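Local coordinates for protein transcriptional regulator AdcR (Streptococcus pneumoniae, PDB 3TGN) that represses zinc-uptake and surface-antigen genes in the presence of zinc and can activate others, binding their promoters directly as a MarR-family homodimer, at residues B[30-35]-B[102-107]. Sequence-based numbering, arbitrary orientation.
With ZN (zinc ion), chain F.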
# COMPACT_ATOMS: atom_id res chain seq x y z
N CYS B 30 -17.51 -0.07 2.33
CA CYS B 30 -18.19 0.95 1.56
C CYS B 30 -19.70 0.76 1.69
O CYS B 30 -20.19 -0.37 1.71
CB CYS B 30 -17.77 0.86 0.09
SG CYS B 30 -18.62 2.00 -1.04
N THR B 31 -20.45 1.85 1.80
CA THR B 31 -21.89 1.76 2.01
C THR B 31 -22.72 2.20 0.80
O THR B 31 -23.95 2.28 0.87
CB THR B 31 -22.34 2.56 3.25
OG1 THR B 31 -21.97 3.93 3.10
CG2 THR B 31 -21.71 2.00 4.51
N SER B 32 -22.04 2.47 -0.31
CA SER B 32 -22.71 2.95 -1.52
C SER B 32 -23.74 1.97 -2.07
O SER B 32 -23.60 0.75 -1.92
CB SER B 32 -21.68 3.28 -2.60
OG SER B 32 -20.85 4.36 -2.19
N GLU B 33 -24.77 2.51 -2.72
CA GLU B 33 -25.84 1.70 -3.31
C GLU B 33 -25.49 1.28 -4.73
O GLU B 33 -26.18 0.48 -5.35
CB GLU B 33 -27.16 2.49 -3.31
CG GLU B 33 -27.55 3.07 -1.95
CD GLU B 33 -27.81 1.99 -0.92
OE1 GLU B 33 -28.23 0.88 -1.31
OE2 GLU B 33 -27.60 2.25 0.28
N VAL B 34 -24.41 1.85 -5.24
CA VAL B 34 -23.87 1.45 -6.53
C VAL B 34 -22.44 1.00 -6.30
O VAL B 34 -21.64 1.72 -5.71
CB VAL B 34 -23.87 2.61 -7.54
CG1 VAL B 34 -23.22 2.18 -8.84
CG2 VAL B 34 -25.29 3.08 -7.79
N ALA B 35 -22.12 -0.21 -6.75
CA ALA B 35 -20.78 -0.74 -6.59
C ALA B 35 -19.84 -0.25 -7.70
O ALA B 35 -19.84 -0.76 -8.81
CB ALA B 35 -20.79 -2.27 -6.53
N ARG B 102 -23.52 12.19 -6.94
CA ARG B 102 -23.42 13.02 -5.74
C ARG B 102 -23.34 12.20 -4.44
O ARG B 102 -22.42 12.39 -3.65
CB ARG B 102 -24.56 14.03 -5.68
N PRO B 103 -24.30 11.29 -4.22
CA PRO B 103 -24.26 10.50 -2.99
C PRO B 103 -23.01 9.63 -2.92
O PRO B 103 -22.52 9.35 -1.82
CB PRO B 103 -25.51 9.62 -3.10
CG PRO B 103 -26.41 10.36 -4.03
CD PRO B 103 -25.49 11.00 -5.03
N ILE B 104 -22.50 9.20 -4.07
CA ILE B 104 -21.30 8.38 -4.12
C ILE B 104 -20.09 9.16 -3.63
O ILE B 104 -19.35 8.69 -2.77
CB ILE B 104 -21.02 7.87 -5.54
CG1 ILE B 104 -22.28 7.25 -6.15
CG2 ILE B 104 -19.87 6.87 -5.52
CD1 ILE B 104 -22.82 6.07 -5.38
N ALA B 105 -19.89 10.35 -4.19
CA ALA B 105 -18.78 11.19 -3.77
C ALA B 105 -18.89 11.48 -2.28
O ALA B 105 -17.91 11.40 -1.55
CB ALA B 105 -18.77 12.49 -4.56
N GLU B 106 -20.11 11.80 -1.83
CA GLU B 106 -20.33 12.10 -0.42
C GLU B 106 -19.98 10.91 0.46
O GLU B 106 -19.28 11.07 1.47
CB GLU B 106 -21.78 12.52 -0.18
CG GLU B 106 -21.94 13.42 1.04
CD GLU B 106 -23.23 13.18 1.79
OE1 GLU B 106 -24.01 12.29 1.38
OE2 GLU B 106 -23.47 13.88 2.80
N GLU B 107 -20.45 9.73 0.09
CA GLU B 107 -20.17 8.51 0.84
C GLU B 107 -18.67 8.24 0.92
O GLU B 107 -18.15 7.94 2.00
CB GLU B 107 -20.90 7.31 0.22
CG GLU B 107 -20.78 6.01 1.01
CD GLU B 107 -19.49 5.26 0.75
OE1 GLU B 107 -18.89 5.46 -0.33
OE2 GLU B 107 -19.07 4.47 1.62
ZN ZN F . -17.63 3.98 -0.83
O HOH W 1 -15.72 3.89 -0.03
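Glu107, in the first turns of helix 102-123, reaches across to the loop 30-35 that leads into helix 38-50, and a zinc ion fastens the two together. With CG anti to the backbone N (chi1 -174°), the side chain leaves the helix toward the loop; its CB lies 3.8 Å from Ser32 OG. CG passes alongside the hydroxyl of Thr31, 3.2 Å from OG1, where the two side chains cross obliquely. A bend at chi2 (-82°) then swings the carboxylate toward the metal. OE1 is the ligand, 2.0 Å from the zinc, whereas OE2 stays 2.9 Å from it, so coordination is essentially monodentate. OE2 turns instead to the loop backbone: Thr31 N donates an almost straight bond (177°) to it from above the carboxylate plane, and Thr31 OG1 adds a weak one.

Cys30 supplies the second ligand, its SG anti to the backbone N and 2.2 Å from the metal. The same sulfur accepts a hydrogen bond from Ser32 N, so the loop backbone folds around the metal-bound sulfur. Glu41 of helix 38-50 and a water complete the four-coordinate site. Ser32 OG is hydrogen-bonded to Glu41, which makes this serine a second-shell residue of the site. One helical turn before Glu107, Ile104 extends CD1 to Ser32 CB (4.1 Å) and to Val34 CB, forming a small apolar patch that continues onto Leu36 and Leu44.

A thiolate and two carboxylates would leave the site with net negative charge. Zn(II) would be what chiefly keeps Cys30 as a thiolate; the N-H of Ser32 on SG and that of Thr31 on OE2 would offset part of the negative charge. Zinc binding thereby ties the loop to two helices of this MarR-type regulator.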